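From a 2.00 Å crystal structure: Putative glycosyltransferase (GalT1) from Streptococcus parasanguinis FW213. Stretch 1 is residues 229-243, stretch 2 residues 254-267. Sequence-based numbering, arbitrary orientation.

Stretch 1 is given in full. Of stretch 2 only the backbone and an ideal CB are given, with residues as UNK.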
ATOM      1  N   ASP A 229      21.278  12.331  -5.403  1.00 88.20           N
ATOM      2  CA  ASP A 229      20.664  13.640  -5.590  1.00 87.25           C
ATOM      3  C   ASP A 229      19.185  13.499  -5.955  1.00 81.49           C
ATOM      4  O   ASP A 229      18.780  12.540  -6.614  1.00 86.70           O
ATOM      5  CB  ASP A 229      21.407  14.433  -6.675  1.00 90.93           C
ATOM      6  CG  ASP A 229      21.219  15.947  -6.544  1.00 91.94           C
ATOM      7  OD1 ASP A 229      20.192  16.397  -5.987  1.00 89.01           O
ATOM      8  OD2 ASP A 229      22.109  16.695  -7.007  1.00 91.16           O
ATOM      9  N   ASP A 230      18.388  14.459  -5.501  1.00 65.73           N
ATOM     10  CA  ASP A 230      16.979  14.565  -5.865  1.00 55.76           C
ATOM     11  C   ASP A 230      16.912  15.402  -7.140  1.00 42.76           C
ATOM     12  O   ASP A 230      16.831  16.631  -7.087  1.00 32.58           O
ATOM     13  CB  ASP A 230      16.206  15.251  -4.730  1.00 56.47           C
ATOM     14  CG  ASP A 230      14.697  15.306  -4.971  1.00 60.78           C
ATOM     15  OD1 ASP A 230      14.238  15.072  -6.107  1.00 56.77           O
ATOM     16  OD2 ASP A 230      13.960  15.607  -4.005  1.00 62.36           O
ATOM     17  N   ILE A 231      16.950  14.736  -8.288  1.00 32.20           N
ATOM     18  CA  ILE A 231      17.023  15.438  -9.566  1.00 40.74           C
ATOM     19  C   ILE A 231      15.798  16.320  -9.783  1.00 24.69           C
ATOM     20  O   ILE A 231      15.916  17.464 -10.216  1.00 28.74           O
ATOM     21  CB  ILE A 231      17.163  14.466 -10.764  1.00 48.26           C
ATOM     22  CG1 ILE A 231      18.288  13.461 -10.528  1.00 52.99           C
ATOM     23  CG2 ILE A 231      17.425  15.243 -12.033  1.00 47.97           C
ATOM     24  CD1 ILE A 231      17.855  12.198  -9.803  1.00 59.23           C
ATOM     25  N   SER A 232      14.625  15.780  -9.476  1.00 22.49           N
ATOM     26  CA  SER A 232      13.386  16.510  -9.686  1.00 29.32           C
ATOM     27  C   SER A 232      13.333  17.833  -8.925  1.00 25.50           C
ATOM     28  O   SER A 232      12.961  18.859  -9.493  1.00 23.19           O
ATOM     29  CB  SER A 232      12.187  15.660  -9.294  1.00 25.52           C
ATOM     30  OG  SER A 232      11.017  16.318  -9.700  1.00 35.14           O
ATOM     31  N   SER A 233      13.679  17.800  -7.637  1.00 22.78           N
ATOM     32  CA  SER A 233      13.755  19.018  -6.825  1.00 27.48           C
ATOM     33  C   SER A 233      14.777  20.038  -7.326  1.00 24.28           C
ATOM     34  O   SER A 233      14.531  21.249  -7.299  1.00 24.55           O
ATOM     35  CB  SER A 233      14.090  18.658  -5.385  1.00 28.53           C
ATOM     36  OG  SER A 233      12.936  18.149  -4.759  1.00 33.43           O
ATOM     37  N   MET A 234      15.931  19.543  -7.759  1.00 23.39           N
ATOM     38  CA  MET A 234      16.973  20.400  -8.321  1.00 25.61           C
ATOM     39  C   MET A 234      16.381  21.321  -9.410  1.00 23.06           C
ATOM     40  O   MET A 234      16.680  22.518  -9.471  1.00 20.88           O
ATOM     41  CB  MET A 234      18.099  19.534  -8.895  1.00 24.39           C
ATOM     42  CG  MET A 234      19.302  20.317  -9.412  1.00 34.36           C
ATOM     43  SD  MET A 234      20.580  19.269 -10.154  1.00 41.83           S
ATOM     44  CE  MET A 234      19.683  18.480 -11.506  1.00 37.08           C
ATOM     45  N   ILE A 235      15.521  20.753 -10.245  1.00 19.20           N
ATOM     46  CA  ILE A 235      14.926  21.490 -11.353  1.00 18.62           C
ATOM     47  C   ILE A 235      13.792  22.374 -10.860  1.00 22.46           C
ATOM     48  O   ILE A 235      13.771  23.565 -11.146  1.00 22.24           O
ATOM     49  CB  ILE A 235      14.435  20.523 -12.460  1.00 21.83           C
ATOM     50  CG1 ILE A 235      15.618  19.721 -12.997  1.00 24.01           C
ATOM     51  CG2 ILE A 235      13.765  21.284 -13.591  1.00 20.22           C
ATOM     52  CD1 ILE A 235      16.767  20.619 -13.441  1.00 28.30           C
ATOM     53  N   SER A 236      12.844  21.802 -10.115  1.00 23.20           N
ATOM     54  CA  SER A 236      11.691  22.593  -9.667  1.00 23.94           C
ATOM     55  C   SER A 236      12.084  23.727  -8.695  1.00 24.17           C
ATOM     56  O   SER A 236      11.490  24.810  -8.737  1.00 19.38           O
ATOM     57  CB  SER A 236      10.593  21.697  -9.078  1.00 23.40           C
ATOM     58  OG  SER A 236      11.061  21.055  -7.922  1.00 29.09           O
ATOM     59  N   ASN A 237      13.090  23.494  -7.845  1.00 22.35           N
ATOM     60  CA  ASN A 237      13.626  24.569  -6.996  1.00 20.58           C
ATOM     61  C   ASN A 237      14.129  25.756  -7.810  1.00 22.21           C
ATOM     62  O   ASN A 237      13.864  26.897  -7.461  1.00 18.84           O
ATOM     63  CB  ASN A 237      14.773  24.089  -6.086  1.00 18.39           C
ATOM     64  CG  ASN A 237      14.296  23.176  -4.965  1.00 24.85           C
ATOM     65  OD1 ASN A 237      13.100  23.023  -4.745  1.00 24.53           O
ATOM     66  ND2 ASN A 237      15.239  22.580  -4.241  1.00 19.38           N
ATOM     67  N   ALA A 238      14.895  25.485  -8.866  1.00 21.03           N
ATOM     68  CA  ALA A 238      15.437  26.555  -9.708  1.00 22.44           C
ATOM     69  C   ALA A 238      14.321  27.317 -10.459  1.00 20.81           C
ATOM     70  O   ALA A 238      14.383  28.540 -10.617  1.00 20.14           O
ATOM     71  CB  ALA A 238      16.477  25.992 -10.696  1.00 19.87           C
ATOM     72  N   GLU A 239      13.302  26.592 -10.911  1.00 19.10           N
ATOM     73  CA  GLU A 239      12.157  27.213 -11.599  1.00 19.59           C
ATOM     74  C   GLU A 239      11.333  28.090 -10.663  1.00 21.89           C
ATOM     75  O   GLU A 239      10.992  29.218 -10.988  1.00 19.95           O
ATOM     76  CB  GLU A 239      11.282  26.135 -12.251  1.00 20.12           C
ATOM     77  CG  GLU A 239      11.970  25.526 -13.475  1.00 22.94           C
ATOM     78  CD  GLU A 239      11.368  24.207 -13.929  1.00 26.58           C
ATOM     79  OE1 GLU A 239      10.487  23.670 -13.223  1.00 27.24           O
ATOM     80  OE2 GLU A 239      11.784  23.710 -15.006  1.00 23.66           O
ATOM     81  N   GLU A 240      11.025  27.567  -9.487  1.00 21.89           N
ATOM     82  CA  GLU A 240      10.351  28.345  -8.448  1.00 21.70           C
ATOM     83  C   GLU A 240      11.135  29.627  -8.096  1.00 23.57           C
ATOM     84  O   GLU A 240      10.568  30.724  -7.989  1.00 23.71           O
ATOM     85  CB  GLU A 240      10.194  27.435  -7.224  1.00 23.03           C
ATOM     86  CG  GLU A 240       9.528  28.022  -5.987  1.00 27.78           C
ATOM     87  CD  GLU A 240       9.434  26.971  -4.879  1.00 39.59           C
ATOM     88  OE1 GLU A 240      10.468  26.325  -4.542  1.00 33.88           O
ATOM     89  OE2 GLU A 240       8.316  26.757  -4.373  1.00 42.53           O
ATOM     90  N   ARG A 241      12.447  29.496  -7.935  1.00 20.57           N
ATOM     91  CA  ARG A 241      13.279  30.642  -7.556  1.00 20.85           C
ATOM     92  C   ARG A 241      13.345  31.717  -8.655  1.00 26.17           C
ATOM     93  O   ARG A 241      13.259  32.925  -8.373  1.00 20.40           O
ATOM     94  CB  ARG A 241      14.686  30.178  -7.153  1.00 24.23           C
ATOM     95  CG  ARG A 241      15.708  31.310  -6.994  1.00 23.03           C
ATOM     96  CD  ARG A 241      16.980  30.830  -6.276  1.00 26.79           C
ATOM     97  NE  ARG A 241      17.594  29.638  -6.865  1.00 25.70           N
ATOM     98  CZ  ARG A 241      17.646  28.450  -6.262  1.00 34.57           C
ATOM     99  NH1 ARG A 241      17.117  28.300  -5.055  1.00 26.86           N
ATOM    100  NH2 ARG A 241      18.237  27.407  -6.851  1.00 25.95           N
ATOM    101  N   ILE A 242      13.491  31.287  -9.904  1.00 19.62           N
ATOM    102  CA  ILE A 242      13.442  32.232 -11.023  1.00 19.13           C
ATOM    103  C   ILE A 242      12.104  32.960 -11.059  1.00 25.12           C
ATOM    104  O   ILE A 242      12.065  34.180 -11.214  1.00 21.82           O
ATOM    105  CB  ILE A 242      13.733  31.547 -12.380  1.00 20.88           C
ATOM    106  CG1 ILE A 242      15.223  31.187 -12.457  1.00 26.51           C
ATOM    107  CG2 ILE A 242      13.314  32.463 -13.560  1.00 20.63           C
ATOM    108  CD1 ILE A 242      15.551  30.118 -13.494  1.00 24.82           C
ATOM    109  N   ALA A 243      11.005  32.222 -10.894  1.00 17.75           N
ATOM    110  CA  ALA A 243       9.683  32.849 -10.948  1.00 19.47           C
ATOM    111  C   ALA A 243       9.480  33.882  -9.835  1.00 25.38           C
ATOM    112  O   ALA A 243       8.859  34.925 -10.044  1.00 24.19           O
ATOM    113  CB  ALA A 243       8.570  31.782 -10.901  1.00 21.78           C
ATOM    114  N   UNK A 254      22.259  35.235 -13.477  1.00 31.61           N
ATOM    115  CA  UNK A 254      22.989  34.105 -12.898  1.00 29.79           C
ATOM    116  C   UNK A 254      22.092  32.898 -12.655  1.00 27.82           C
ATOM    117  O   UNK A 254      22.537  31.758 -12.807  1.00 30.19           O
ATOM    118  CB  UNK A 254      23.648  34.526 -11.583  1.00 29.79           C
ATOM    119  N   UNK A 255      20.835  33.144 -12.280  1.00 26.02           N
ATOM    120  CA  UNK A 255      19.894  32.046 -12.035  1.00 29.28           C
ATOM    121  C   UNK A 255      19.617  31.285 -13.321  1.00 23.80           C
ATOM    122  O   UNK A 255      19.528  30.057 -13.315  1.00 32.39           O
ATOM    123  CB  UNK A 255      18.586  32.575 -11.444  1.00 29.28           C
ATOM    124  N   UNK A 256      19.494  32.019 -14.423  1.00 21.99           N
ATOM    125  CA  UNK A 256      19.323  31.409 -15.737  1.00 23.40           C
ATOM    126  C   UNK A 256      20.507  30.498 -16.090  1.00 26.60           C
ATOM    127  O   UNK A 256      20.316  29.338 -16.476  1.00 24.65           O
ATOM    128  CB  UNK A 256      19.158  32.495 -16.802  1.00 23.40           C
ATOM    129  N   UNK A 257      21.728  31.005 -15.922  1.00 26.20           N
ATOM    130  CA  UNK A 257      22.934  30.197 -16.137  1.00 29.17           C
ATOM    131  C   UNK A 257      22.925  28.937 -15.278  1.00 26.00           C
ATOM    132  O   UNK A 257      23.224  27.839 -15.754  1.00 27.70           O
ATOM    133  CB  UNK A 257      24.186  31.022 -15.834  1.00 29.17           C
ATOM    134  N   UNK A 258      22.605  29.111 -13.999  1.00 24.21           N
ATOM    135  CA  UNK A 258      22.480  27.993 -13.070  1.00 27.51           C
ATOM    136  C   UNK A 258      21.399  26.991 -13.516  1.00 23.97           C
ATOM    137  O   UNK A 258      21.609  25.769 -13.484  1.00 23.73           O
ATOM    138  CB  UNK A 258      22.160  28.518 -11.669  1.00 27.51           C
ATOM    139  N   UNK A 259      20.244  27.509 -13.922  1.00 25.50           N
ATOM    140  CA  UNK A 259      19.144  26.665 -14.401  1.00 24.52           C
ATOM    141  C   UNK A 259      19.549  25.832 -15.619  1.00 25.28           C
ATOM    142  O   UNK A 259      19.268  24.635 -15.682  1.00 22.58           O
ATOM    143  CB  UNK A 259      17.932  27.531 -14.748  1.00 24.52           C
ATOM    144  N   UNK A 260      20.209  26.461 -16.591  1.00 25.94           N
ATOM    145  CA  UNK A 260      20.618  25.745 -17.800  1.00 27.09           C
ATOM    146  C   UNK A 260      21.600  24.631 -17.465  1.00 26.46           C
ATOM    147  O   UNK A 260      21.528  23.544 -18.038  1.00 26.79           O
ATOM    148  CB  UNK A 260      21.243  26.710 -18.810  1.00 27.09           C
ATOM    149  N   UNK A 261      22.518  24.909 -16.543  1.00 29.04           N
ATOM    150  CA  UNK A 261      23.442  23.900 -16.041  1.00 35.13           C
ATOM    151  C   UNK A 261      22.745  22.723 -15.367  1.00 32.76           C
ATOM    152  O   UNK A 261      23.119  21.573 -15.591  1.00 25.07           O
ATOM    153  CB  UNK A 261      24.418  24.545 -15.054  1.00 35.13           C
ATOM    154  N   UNK A 262      21.726  23.003 -14.554  1.00 25.45           N
ATOM    155  CA  UNK A 262      20.948  21.938 -13.911  1.00 26.14           C
ATOM    156  C   UNK A 262      20.177  21.077 -14.915  1.00 24.61           C
ATOM    157  O   UNK A 262      20.149  19.852 -14.794  1.00 29.13           O
ATOM    158  CB  UNK A 262      19.969  22.548 -12.906  1.00 26.14           C
ATOM    159  N   UNK A 263      19.555  21.716 -15.903  1.00 21.81           N
ATOM    160  CA  UNK A 263      18.854  20.993 -16.958  1.00 21.72           C
ATOM    161  C   UNK A 263      19.770  19.993 -17.671  1.00 26.16           C
ATOM    162  O   UNK A 263      19.373  18.855 -17.942  1.00 27.65           O
ATOM    163  CB  UNK A 263      18.272  21.982 -17.971  1.00 21.72           C
ATOM    164  N   UNK A 264      20.989  20.431 -17.976  1.00 24.89           N
ATOM    165  CA  UNK A 264      21.990  19.577 -18.624  1.00 27.52           C
ATOM    166  C   UNK A 264      22.280  18.356 -17.765  1.00 36.34           C
ATOM    167  O   UNK A 264      22.313  17.228 -18.257  1.00 44.63           O
ATOM    168  CB  UNK A 264      23.280  20.356 -18.887  1.00 27.52           C
ATOM    169  N   UNK A 265      22.496  18.593 -16.475  1.00 29.70           N
ATOM    170  CA  UNK A 265      22.775  17.517 -15.535  1.00 32.68           C
ATOM    171  C   UNK A 265      21.576  16.569 -15.403  1.00 33.71           C
ATOM    172  O   UNK A 265      21.735  15.351 -15.425  1.00 33.07           O
ATOM    173  CB  UNK A 265      23.145  18.096 -14.168  1.00 32.68           C
ATOM    174  N   UNK A 266      20.380  17.144 -15.268  1.00 26.67           N
ATOM    175  CA  UNK A 266      19.144  16.379 -15.143  1.00 25.64           C
ATOM    176  C   UNK A 266      18.882  15.527 -16.383  1.00 27.10           C
ATOM    177  O   UNK A 266      18.511  14.362 -16.276  1.00 32.89           O
ATOM    178  CB  UNK A 266      17.964  17.321 -14.897  1.00 25.64           C
ATOM    179  N   UNK A 267      19.069  16.127 -17.554  1.00 31.00           N
ATOM    180  CA  UNK A 267      18.804  15.472 -18.830  1.00 31.82           C
ATOM    181  C   UNK A 267      19.560  14.142 -18.925  1.00 42.85           C
ATOM    182  O   UNK A 267      18.994  13.113 -19.313  1.00 39.19           O
ATOM    183  CB  UNK A 267      19.195  16.390 -19.990  1.00 31.82           C
TER

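Both stretches are helical (231-243 and 254-267), and their axes run nearly antiparallel, at 159° with a closest approach of 9.6 Å.

Position 254 has nothing of stretch 1 within 5.5 Å of its ideal CB, so most helix formers suit; it is Glu254. At 255 the CB points toward stretch 1, 3.8 Å from Ile242 CG1, with the Arg241 side chain nearby. An aliphatic stem fits, and an acceptor at its end would answer the guanidinium: Gln or Glu would supply it, while Met would only pack. It is Gln255; Arg241 NE donates to Gln255 OE1 at 2.8 Å, and water 1 links that oxygen to Ala238 O.

The CB of 256 points away, 5.4 Å from Ile242 CD1, so many residues would do; the Ile256 side chain stays 4.9 Å from stretch 1 at its nearest. Position 257 is out of reach and suits a polar residue; Lys257 NZ forms a salt bridge with Glu254 OE2 at 3.4 Å. Position 258 points toward stretch 1 but finds nothing within 5.5 Å, so a small or polar residue would suit, among others. Ser258 reaches Arg241 indirectly: water 2 accepts from Arg241 NH2 and hydrogen-bonds Ser258 OG.

At 259 the CB lies 3.7 Å from Ile242 CD1 and 4.6 Å from Ala238 CB. The small alanine leaves space, Ile235 adds an apolar wall, and the Glu239 carboxylate lies farther out. Leu, Met or Phe would pack; a long side chain ending in a donor would also use the acid. Tyr259 does both: its CD1 lies 3.9 Å from Ala238 CB, and its OH donates to Glu239 OE2 at 2.5 Å.

Positions 260 and 261 are out of reach. Lys260 suits such a site; at 261 there is room for a CB, so this contact does not demand the deposited Gly261.

The CB of 262 lies 3.8 Å from Ile235 CD1 and 4.2 Å from Met234 CG. Leu or Met could pack here; a long chain ending in a donor could also reach the Met234 carbonyl oxygen. Arg262 packs its CD 3.7 Å from Met234 CG, and its NH1 donates to Met234 O at 2.8 Å, despite Arg241 NH2 standing 3.6 Å from that NH1.

Position 263 points away, yet an aliphatic tip could return; Leu263 CD2 comes 4.0 Å from Ile235 CD1. Position 264 is open: Lys264. At 265, Met234 CE is 4.4 Å from the CB and Asp229 is acidic, favouring a long basic chain; Lys265 NZ lies 4.0 Å from Asp229 OD2, beyond a salt bridge.

The CB of 266, 3.6 Å from Ile231 CG2, wants a compact apolar group: Ala, Val or Cys. Cys266 CB also packs 3.8 Å from Ile235 CD1. Position 267 points away; it is Cys267. Both cysteines are bonded covalently elsewhere in the structure.

Stretch 2 (254-267) EQIKSYKGRLKKCC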
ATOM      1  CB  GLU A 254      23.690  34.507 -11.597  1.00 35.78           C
ATOM      2  CG  GLU A 254      24.654  35.672 -11.774  1.00 43.94           C
ATOM      3  CD  GLU A 254      25.752  35.363 -12.782  1.00 50.87           C
ATOM      4  OE1 GLU A 254      26.344  34.257 -12.712  1.00 45.68           O
ATOM      5  OE2 GLU A 254      26.019  36.227 -13.647  1.00 60.07           O
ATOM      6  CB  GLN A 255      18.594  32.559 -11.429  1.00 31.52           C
ATOM      7  CG  GLN A 255      18.783  33.212 -10.073  1.00 35.31           C
ATOM      8  CD  GLN A 255      19.018  32.202  -8.979  1.00 40.91           C
ATOM      9  OE1 GLN A 255      18.532  31.071  -9.050  1.00 47.25           O
ATOM     10  NE2 GLN A 255      19.765  32.597  -7.956  1.00 42.32           N
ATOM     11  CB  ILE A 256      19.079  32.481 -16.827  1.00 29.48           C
ATOM     12  CG1 ILE A 256      17.732  33.159 -16.601  1.00 24.05           C
ATOM     13  CG2 ILE A 256      19.067  31.857 -18.190  1.00 25.67           C
ATOM     14  CD1 ILE A 256      17.474  34.334 -17.510  1.00 26.05           C
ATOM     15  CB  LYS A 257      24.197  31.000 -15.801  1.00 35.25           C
ATOM     16  CG  LYS A 257      24.465  32.206 -16.685  1.00 48.80           C
ATOM     17  CD  LYS A 257      25.792  32.862 -16.278  1.00 54.92           C
ATOM     18  CE  LYS A 257      26.020  34.189 -16.983  1.00 59.71           C
ATOM     19  NZ  LYS A 257      27.253  34.875 -16.486  1.00 62.10           N
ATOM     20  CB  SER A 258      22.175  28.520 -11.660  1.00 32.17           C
ATOM     21  OG  SER A 258      21.935  27.457 -10.744  1.00 40.10           O
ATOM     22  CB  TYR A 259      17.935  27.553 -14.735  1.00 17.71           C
ATOM     23  CG  TYR A 259      16.671  26.854 -15.244  1.00 23.53           C
ATOM     24  CD1 TYR A 259      16.143  25.748 -14.598  1.00 21.71           C
ATOM     25  CD2 TYR A 259      15.967  27.363 -16.334  1.00 22.62           C
ATOM     26  CE1 TYR A 259      14.965  25.145 -15.053  1.00 18.75           C
ATOM     27  CE2 TYR A 259      14.798  26.766 -16.792  1.00 21.42           C
ATOM     28  CZ  TYR A 259      14.300  25.668 -16.142  1.00 20.65           C
ATOM     29  OH  TYR A 259      13.139  25.086 -16.602  1.00 27.71           O
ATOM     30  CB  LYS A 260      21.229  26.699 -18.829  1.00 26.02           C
ATOM     31  CG  LYS A 260      20.258  27.730 -19.359  1.00 31.87           C
ATOM     32  CD  LYS A 260      20.890  28.638 -20.416  1.00 42.62           C
ATOM     33  CE  LYS A 260      19.956  29.806 -20.727  1.00 44.18           C
ATOM     34  NZ  LYS A 260      20.277  30.600 -21.941  1.00 54.68           N
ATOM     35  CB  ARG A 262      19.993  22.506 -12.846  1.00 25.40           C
ATOM     36  CG  ARG A 262      20.730  23.064 -11.640  1.00 28.17           C
ATOM     37  CD  ARG A 262      19.773  23.728 -10.636  1.00 29.89           C
ATOM     38  NE  ARG A 262      20.467  24.179  -9.429  1.00 26.66           N
ATOM     39  CZ  ARG A 262      19.893  24.338  -8.234  1.00 31.62           C
ATOM     40  NH1 ARG A 262      18.599  24.065  -8.050  1.00 22.29           N
ATOM     41  NH2 ARG A 262      20.618  24.766  -7.212  1.00 27.50           N
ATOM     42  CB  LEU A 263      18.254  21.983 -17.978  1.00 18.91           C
ATOM     43  CG  LEU A 263      17.043  22.752 -17.436  1.00 23.00           C
ATOM     44  CD1 LEU A 263      16.651  23.863 -18.415  1.00 20.11           C
ATOM     45  CD2 LEU A 263      15.879  21.797 -17.188  1.00 18.84           C
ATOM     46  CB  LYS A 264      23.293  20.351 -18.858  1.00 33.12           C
ATOM     47  CG  LYS A 264      23.389  21.010 -20.228  1.00 47.47           C
ATOM     48  CD  LYS A 264      24.658  21.853 -20.393  1.00 54.87           C
ATOM     49  CE  LYS A 264      24.494  23.256 -19.800  1.00 58.45           C
ATOM     50  NZ  LYS A 264      23.340  24.002 -20.397  1.00 49.03           N
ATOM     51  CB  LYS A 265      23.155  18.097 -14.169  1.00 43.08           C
ATOM     52  CG  LYS A 265      23.603  17.061 -13.160  1.00 55.22           C
ATOM     53  CD  LYS A 265      24.253  17.710 -11.945  1.00 63.73           C
ATOM     54  CE  LYS A 265      24.855  16.662 -11.006  1.00 71.19           C
ATOM     55  NZ  LYS A 265      23.844  15.694 -10.475  1.00 69.68           N
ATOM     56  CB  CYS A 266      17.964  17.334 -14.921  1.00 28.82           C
ATOM     57  SG  CYS A 266      16.321  16.582 -15.197  1.00 42.67           S
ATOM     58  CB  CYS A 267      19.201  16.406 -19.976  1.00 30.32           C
ATOM     59  SG  CYS A 267      18.972  15.735 -21.657  1.00 55.41           S
TER
HETATM   60  O   HOH W   1      17.326  29.237 -10.031  1.00 51.16           O
HETATM   61  O   HOH W   2      19.439  27.754  -9.466  1.00 35.73           O
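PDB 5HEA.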